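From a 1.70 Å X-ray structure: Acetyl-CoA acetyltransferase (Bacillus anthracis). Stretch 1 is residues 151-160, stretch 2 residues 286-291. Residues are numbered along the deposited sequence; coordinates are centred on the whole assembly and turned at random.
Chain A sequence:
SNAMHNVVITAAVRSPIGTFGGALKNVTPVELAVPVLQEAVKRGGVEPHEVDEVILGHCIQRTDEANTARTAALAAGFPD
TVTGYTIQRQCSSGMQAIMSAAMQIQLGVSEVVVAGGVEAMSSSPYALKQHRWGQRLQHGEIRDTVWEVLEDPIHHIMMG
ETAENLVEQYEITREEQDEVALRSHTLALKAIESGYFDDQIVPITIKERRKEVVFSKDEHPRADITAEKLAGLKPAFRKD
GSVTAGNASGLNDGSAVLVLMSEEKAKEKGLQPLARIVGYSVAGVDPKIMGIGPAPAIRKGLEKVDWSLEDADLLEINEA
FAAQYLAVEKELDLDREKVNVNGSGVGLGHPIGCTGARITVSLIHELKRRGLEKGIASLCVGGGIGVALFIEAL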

# COMPACT_ATOMS: atom_id res chain seq x y z
N GLU A 151 -0.27 8.68 -19.30
CA GLU A 151 -1.51 9.44 -19.34
C GLU A 151 -1.20 10.92 -19.37
O GLU A 151 -0.43 11.41 -18.55
CB GLU A 151 -2.36 9.12 -18.10
CG GLU A 151 -3.70 9.79 -18.09
CD GLU A 151 -4.50 9.55 -16.80
OE1 GLU A 151 -3.94 9.00 -15.83
OE2 GLU A 151 -5.69 9.92 -16.78
N ASP A 152 -1.81 11.66 -20.30
CA ASP A 152 -1.56 13.10 -20.33
C ASP A 152 -2.03 13.76 -19.02
O ASP A 152 -3.13 13.50 -18.55
CB ASP A 152 -2.27 13.74 -21.51
CG ASP A 152 -1.96 15.20 -21.62
OD1 ASP A 152 -2.73 16.00 -21.05
OD2 ASP A 152 -0.94 15.55 -22.25
N PRO A 153 -1.18 14.61 -18.43
CA PRO A 153 -1.50 15.11 -17.08
C PRO A 153 -2.53 16.23 -17.07
O PRO A 153 -3.06 16.55 -15.99
CB PRO A 153 -0.15 15.63 -16.56
CG PRO A 153 0.65 15.94 -17.81
CD PRO A 153 0.21 14.90 -18.81
N ILE A 154 -2.80 16.83 -18.22
CA ILE A 154 -3.81 17.88 -18.31
C ILE A 154 -5.16 17.29 -18.73
O ILE A 154 -6.19 17.55 -18.10
CB ILE A 154 -3.40 18.97 -19.32
CG1 ILE A 154 -2.04 19.59 -18.94
CG2 ILE A 154 -4.49 20.04 -19.43
CD1 ILE A 154 -2.08 20.57 -17.77
N HIS A 155 -5.15 16.55 -19.84
CA HIS A 155 -6.37 15.97 -20.42
C HIS A 155 -6.80 14.58 -19.95
O HIS A 155 -7.92 14.16 -20.21
CB HIS A 155 -6.28 16.02 -21.94
CG HIS A 155 -5.90 17.37 -22.47
ND1 HIS A 155 -6.79 18.42 -22.50
CD2 HIS A 155 -4.74 17.85 -22.96
CE1 HIS A 155 -6.19 19.49 -23.00
NE2 HIS A 155 -4.94 19.16 -23.28
N HIS A 156 -5.90 13.89 -19.27
CA HIS A 156 -6.19 12.56 -18.72
C HIS A 156 -6.65 11.57 -19.77
O HIS A 156 -7.64 10.85 -19.58
CB HIS A 156 -7.18 12.68 -17.57
CG HIS A 156 -6.72 13.59 -16.49
ND1 HIS A 156 -5.69 13.26 -15.63
CD2 HIS A 156 -7.11 14.84 -16.14
CE1 HIS A 156 -5.48 14.26 -14.79
NE2 HIS A 156 -6.33 15.23 -15.08
N ILE A 157 -5.93 11.53 -20.88
CA ILE A 157 -6.11 10.50 -21.90
C ILE A 157 -4.78 9.82 -22.13
O ILE A 157 -3.73 10.44 -21.97
CB ILE A 157 -6.61 11.09 -23.22
CG1 ILE A 157 -5.62 12.14 -23.73
CG2 ILE A 157 -8.00 11.70 -23.03
CD1 ILE A 157 -6.08 12.86 -24.97
N MET A 158 -4.82 8.54 -22.50
CA MET A 158 -3.58 7.80 -22.70
C MET A 158 -2.89 8.21 -24.01
O MET A 158 -3.53 8.69 -24.93
CB MET A 158 -3.85 6.29 -22.70
CG MET A 158 -4.58 5.79 -21.47
SD MET A 158 -3.67 6.04 -19.92
CE MET A 158 -2.24 4.99 -20.17
N MET A 159 -1.58 8.01 -24.08
CA MET A 159 -0.85 8.32 -25.31
C MET A 159 -1.49 7.61 -26.51
O MET A 159 -1.51 8.15 -27.62
CB MET A 159 0.61 7.92 -25.19
CG MET A 159 1.41 8.69 -24.13
SD MET A 159 1.43 10.47 -24.41
CE MET A 159 0.19 11.00 -23.22
N GLY A 160 -2.01 6.40 -26.29
CA GLY A 160 -2.65 5.64 -27.35
C GLY A 160 -3.88 6.33 -27.92
O GLY A 160 -4.19 6.22 -29.11
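Stretch 2 286-291: DPKIMG

Two segments far apart in sequence can pack together without a single direct hydrogen bond between them, through side-chain contacts and a bridging water, while hydrogen bonds within each segment hold its shape. The packing of residues 286-291 on residues 151-160 in this acetyltransferase is a compact example. Stretch 1 is mainly loop and turn, entering a helix only at Met-159, whereas stretch 2 is a short 3-10 segment that begins at Pro-287 and runs on later in the chain. The two advance in the same general sense: the nearest CA pairs are Asp-152 with Pro-287 (CA to CA 7.6 Å), His-155 with Lys-288 (CA to CA 7.8 Å) and Met-159 with Met-290 (CA to CA 8.2 Å). Stretch 1 thus takes seven residue steps where stretch 2 takes three.

The walk starts in earnest at Asp-152, since Glu-151 lies out of reach. Asp-152 organises the turn that follows it. Its OD1 accepts from the backbone N of His-155 at 2.8 Å, almost linearly, and from the N of Ile-154 at 3.0 Å, while its backbone O accepts from the N of His-156 at 2.9 Å. The N of Asp-152 in turn donates to the O of Ile-157 at 2.8 Å, closing the loop on itself. The second carboxylate oxygen serves the interface: OD2 lies 3.6 Å from CB of Pro-287, and a water donates both to this OD2 (2.8 Å) and to the backbone O of Pro-287 (2.9 Å). Two acceptors that could not bond to each other are joined by the water's two protons.

Pro-153 and Ile-154 carry the chain through helical backbone angles, though without regular helical bonding, to His-155, whose imidazole meets two consecutive residues of stretch 2. At the ring edge, CD2 is 4.0 Å from CB of Pro-287. Over one face lies the extended Lys-288 side chain, with its CE 3.6 Å from the centroid of the His-155 ring and 24° off the ring normal, a CH-pi contact; the closest atom pair is ND1 of His-155 and CE of Lys-288, at 3.4 Å. It is the methylene next to the amine, rather than the amine itself, that covers the ring. Lys-288 is positioned from its own side by a bond from its N to OD1 of Asp-286 at 2.9 Å, which steadies the start of the 3-10 segment.

His-156, with positive phi and psi, is out of reach of stretch 2, and Ile-157 makes a looser contact, its CD1 4.4 Å from CG of Lys-288. Met-158 occupies the N-cap position and takes no part. The last contact belongs to Met-159, in the helix, whose SD lies 3.9 Å from CE of Met-290, an apolar meeting of two buried side chains. Gly-160 adds nothing further. Across the whole contact, 315 Å² of surface is buried, counting both sides.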

# COMPACT_ATOMS: atom_id res chain seq x y z
N ASP A 286 -0.12 20.82 -29.79
CA ASP A 286 -1.29 20.39 -29.02
C ASP A 286 -1.05 19.02 -28.37
O ASP A 286 -0.80 18.04 -29.07
CB ASP A 286 -2.51 20.31 -29.95
CG ASP A 286 -3.79 19.93 -29.23
OD1 ASP A 286 -3.75 19.59 -28.02
OD2 ASP A 286 -4.86 19.97 -29.88
N PRO A 287 -1.12 18.95 -27.04
CA PRO A 287 -0.87 17.66 -26.37
C PRO A 287 -1.79 16.54 -26.88
O PRO A 287 -1.42 15.37 -26.85
CB PRO A 287 -1.19 17.95 -24.90
CG PRO A 287 -1.06 19.43 -24.76
CD PRO A 287 -1.46 20.02 -26.08
N LYS A 288 -2.99 16.92 -27.34
CA LYS A 288 -3.95 15.92 -27.80
C LYS A 288 -3.52 15.23 -29.09
O LYS A 288 -4.04 14.17 -29.44
CB LYS A 288 -5.34 16.54 -27.97
CG LYS A 288 -6.01 16.88 -26.65
CD LYS A 288 -7.37 17.50 -26.89
CE LYS A 288 -8.01 17.95 -25.59
NZ LYS A 288 -9.32 18.61 -25.84
N ILE A 289 -2.56 15.83 -29.79
CA ILE A 289 -1.94 15.19 -30.95
C ILE A 289 -0.42 15.28 -30.85
O ILE A 289 0.28 15.57 -31.84
CB ILE A 289 -2.41 15.82 -32.27
CG1 ILE A 289 -2.34 17.35 -32.18
CG2 ILE A 289 -3.84 15.38 -32.58
CD1 ILE A 289 -2.38 18.05 -33.54
N MET A 290 0.09 15.01 -29.64
CA MET A 290 1.52 15.10 -29.36
C MET A 290 2.40 14.37 -30.37
O MET A 290 3.56 14.73 -30.57
CB MET A 290 1.83 14.61 -27.93
CG MET A 290 1.57 13.12 -27.70
SD MET A 290 3.03 12.13 -28.05
CE MET A 290 2.28 10.50 -28.24
N GLY A 291 1.85 13.36 -31.04
CA GLY A 291 2.64 12.52 -31.91
C GLY A 291 3.19 13.25 -33.13
O GLY A 291 4.14 12.78 -33.74
O HOH W 1 0.09 14.42 -24.58